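Local coordinates for protein YrbA (Sinorhizobium meliloti 2011, PDB 5NFM) that belongs to the BolA-like family and binds divalent metal cations such as copper through two conserved histidines, at residues D8-G13 with A17-R22. Residues are numbered along the deposited sequence; the frame is centred on the assembly and turned at random.
Sequences DMIKAG and ARVTIR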
ATOM      1  N   ASP A   8       8.869  -0.020   0.051  1.00  2.42           N
ATOM      2  CA  ASP A   8       9.686  -1.102  -0.493  1.00  2.48           C
ATOM      3  C   ASP A   8       8.873  -2.388  -0.621  1.00  2.75           C
ATOM      4  O   ASP A   8       8.959  -3.090  -1.637  1.00  3.64           O
ATOM      5  CB  ASP A   8      10.892  -1.367   0.418  1.00  2.99           C
ATOM      6  CG  ASP A   8      11.998  -0.311   0.322  1.00  3.43           C
ATOM      7  OD1 ASP A   8      11.991   0.534  -0.592  1.00  3.70           O
ATOM      8  OD2 ASP A   8      12.901  -0.380   1.191  1.00  4.55           O
ATOM      9  N   MET A   9       8.114  -2.742   0.418  1.00  2.74           N
ATOM     10  CA  MET A   9       7.384  -4.005   0.375  1.00  3.56           C
ATOM     11  C   MET A   9       6.304  -3.977  -0.699  1.00  3.06           C
ATOM     12  O   MET A   9       6.091  -4.970  -1.408  1.00  3.43           O
ATOM     13  CB  MET A   9       6.801  -4.317   1.746  1.00  6.52           C
ATOM     14  CG  MET A   9       7.875  -4.637   2.775  1.00 10.10           C
ATOM     15  SD  MET A   9       7.181  -5.324   4.264  1.00 17.95           S
ATOM     16  CE  MET A   9       6.771  -6.946   3.616  1.00 34.83           C
ATOM     17  N   ILE A  10       5.607  -2.850  -0.843  1.00  3.26           N
ATOM     18  CA  ILE A  10       4.588  -2.764  -1.881  1.00  3.77           C
ATOM     19  C   ILE A  10       5.219  -2.911  -3.257  1.00  4.14           C
ATOM     20  O   ILE A  10       4.710  -3.647  -4.115  1.00  5.30           O
ATOM     21  CB  ILE A  10       3.775  -1.464  -1.748  1.00  3.30           C
ATOM     22  CG1 ILE A  10       3.017  -1.451  -0.418  1.00  3.84           C
ATOM     23  CG2 ILE A  10       2.821  -1.331  -2.932  1.00  4.86           C
ATOM     24  CD1 ILE A  10       2.341  -0.122  -0.089  1.00  4.05           C
ATOM     25  N   LYS A  11       6.346  -2.235  -3.490  1.00  3.69           N
ATOM     26  CA  LYS A  11       6.952  -2.285  -4.814  1.00  4.86           C
ATOM     27  C   LYS A  11       7.586  -3.635  -5.121  1.00  4.55           C
ATOM     28  O   LYS A  11       7.636  -4.033  -6.290  1.00  6.76           O
ATOM     29  CB  LYS A  11       7.927  -1.132  -4.974  1.00  5.85           C
ATOM     30  CG  LYS A  11       7.159   0.188  -5.032  1.00 16.16           C
ATOM     31  CD  LYS A  11       8.045   1.400  -5.141  1.00 29.21           C
ATOM     32  CE  LYS A  11       8.772   1.438  -6.465  1.00 19.29           C
ATOM     33  NZ  LYS A  11       9.294   2.806  -6.732  1.00 22.40           N
ATOM     34  N   ALA A  12       8.058  -4.354  -4.102  1.00  4.28           N
ATOM     35  CA  ALA A  12       8.558  -5.709  -4.326  1.00  4.19           C
ATOM     36  C   ALA A  12       7.412  -6.657  -4.663  1.00  3.92           C
ATOM     37  O   ALA A  12       7.545  -7.524  -5.534  1.00  4.75           O
ATOM     38  CB  ALA A  12       9.303  -6.210  -3.092  1.00  5.25           C
ATOM     39  N   GLY A  13       6.282  -6.503  -3.971  1.00  3.56           N
ATOM     40  CA  GLY A  13       5.182  -7.435  -4.136  1.00  3.78           C
ATOM     41  C   GLY A  13       4.301  -7.153  -5.332  1.00  3.29           C
ATOM     42  O   GLY A  13       3.644  -8.069  -5.841  1.00  4.37           O
ATOM     43  N   ALA A  17       4.492  -0.955  -9.546  1.00  4.23           N
ATOM     44  CA  ALA A  17       3.606  -0.027  -8.860  1.00  3.68           C
ATOM     45  C   ALA A  17       4.298   1.307  -8.602  1.00  3.68           C
ATOM     46  O   ALA A  17       5.499   1.374  -8.335  1.00  4.92           O
ATOM     47  CB  ALA A  17       3.159  -0.615  -7.524  1.00  4.45           C
ATOM     48  N   ARG A  18       3.501   2.376  -8.657  1.00  3.36           N
ATOM     49  CA  ARG A  18       3.890   3.688  -8.164  1.00  3.69           C
ATOM     50  C   ARG A  18       3.265   3.866  -6.788  1.00  3.10           C
ATOM     51  O   ARG A  18       2.060   3.662  -6.622  1.00  5.19           O
ATOM     52  CB  ARG A  18       3.396   4.800  -9.092  1.00  6.09           C
ATOM     53  CG  ARG A  18       3.931   4.727 -10.512  1.00 10.63           C
ATOM     54  CD  ARG A  18       3.964   6.103 -11.152  1.00 20.58           C
ATOM     55  NE  ARG A  18       2.685   6.796 -11.020  1.00 15.63           N
ATOM     56  CZ  ARG A  18       1.692   6.730 -11.902  1.00 16.48           C
ATOM     57  NH1 ARG A  18       1.813   5.999 -13.006  1.00 12.74           N
ATOM     58  NH2 ARG A  18       0.571   7.402 -11.677  1.00 19.98           N
ATOM     59  N   VAL A  19       4.075   4.250  -5.811  1.00  3.09           N
ATOM     60  CA  VAL A  19       3.647   4.291  -4.417  1.00  2.81           C
ATOM     61  C   VAL A  19       3.946   5.664  -3.835  1.00  3.66           C
ATOM     62  O   VAL A  19       5.049   6.190  -3.998  1.00  5.37           O
ATOM     63  CB  VAL A  19       4.349   3.194  -3.600  1.00  4.15           C
ATOM     64  CG1 VAL A  19       3.929   3.248  -2.141  1.00  6.09           C
ATOM     65  CG2 VAL A  19       4.068   1.829  -4.203  1.00  6.85           C
ATOM     66  N   THR A  20       2.963   6.218  -3.118  1.00  3.26           N
ATOM     67  CA  THR A  20       3.109   7.457  -2.363  1.00  3.39           C
ATOM     68  C   THR A  20       2.678   7.171  -0.929  1.00  3.56           C
ATOM     69  O   THR A  20       1.516   6.830  -0.699  1.00  5.28           O
ATOM     70  CB  THR A  20       2.219   8.553  -2.974  1.00  5.14           C
ATOM     71  OG1 THR A  20       2.516   8.713  -4.372  1.00  6.91           O
ATOM     72  CG2 THR A  20       2.395   9.886  -2.252  1.00  7.29           C
ATOM     73  N   ILE A  21       3.602   7.289   0.026  1.00  3.22           N
ATOM     74  CA  ILE A  21       3.338   7.004   1.439  1.00  3.73           C
ATOM     75  C   ILE A  21       3.368   8.319   2.205  1.00  3.22           C
ATOM     76  O   ILE A  21       4.364   9.052   2.125  1.00  4.02           O
ATOM     77  CB  ILE A  21       4.394   6.046   2.039  1.00  4.90           C
ATOM     78  CG1 ILE A  21       4.464   4.711   1.280  1.00  5.26           C
ATOM     79  CG2 ILE A  21       4.134   5.795   3.532  1.00  5.50           C
ATOM     80  CD1 ILE A  21       3.159   3.961   1.196  1.00  7.51           C
ATOM     81  N   ARG A  22       2.315   8.593   2.989  1.00  3.17           N
ATOM     82  CA  ARG A  22       2.372   9.682   3.948  1.00  4.36           C
ATOM     83  C   ARG A  22       2.116   9.143   5.346  1.00  3.38           C
ATOM     84  O   ARG A  22       1.268   8.272   5.565  1.00  4.52           O
ATOM     85  CB  ARG A  22       1.459  10.858   3.590  1.00 12.54           C
ATOM     86  CG  ARG A  22       0.007  10.689   3.886  1.00 22.64           C
ATOM     87  CD  ARG A  22      -0.757  11.905   3.375  1.00 12.58           C
ATOM     88  NE  ARG A  22      -2.176  11.828   3.691  1.00 10.49           N
ATOM     89  CZ  ARG A  22      -2.754  12.386   4.749  1.00  9.38           C
ATOM     90  NH1 ARG A  22      -2.053  13.096   5.628  1.00 16.18           N
ATOM     91  NH2 ARG A  22      -4.057  12.236   4.932  1.00 12.66           N
TER
HETATM   92  O   HOH W   1       7.327   3.470  -8.978  1.00  8.05           O
HETATM   93  O   HOH W   2       6.945   4.976  -6.037  1.00 28.65           O
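In Ile10 and Lys11 of the helix, the methyl CG2 of Val19 finds two partners at nearly equal range. Ile10 CG2 meets Val19 CG2 at 3.6 Å, and from a direction roughly at right angles to that comes the lysine stem, which runs past the valine in the opposite direction, its methylene Lys11 CG likewise 3.6 Å from Val19 CG2. Valine suits this place because of its branch at CB: CG2, set beside the backbone N while CG1 is anti to it (chi1 179°), is the methyl that enters the contact. The ethyl arm of Ile10 carries CD1 along the strand to Ile21, a looser apolar approach of 4.4 Å between Ile10 CD1 and Ile21 CD1. A branched aliphatic side chain with two arms serves well in such a buried position, touching Val35 of the central strand and Val52 and Leu56 of helix 45-56 besides. Helix 5-13 and edge strand 18-23 form an alpha-beta hairpin at the start of this BolA-like fold: a short loop turns the chain back, so that helix and strand run almost antiparallel, and the axes of segments 8-13 and 18-22 approach to 8.8 Å at 164°. Ala17 is buried with its CB directed toward the helix and also packs on Val35, a place that suits a single methyl. Lysine fits the margin, with an apolar stem for the valine and an ammonium group for solvent. Bent at chi3 (67°), it brings Lys11 CE to 3.8 Å from Ala17 O. One water accepts from Lys11 NZ and donates to Ala17 O, the latter at 2.9 Å; a second accepts from Val19 N at 3.0 Å and, over a longer span, from Lys11 NZ.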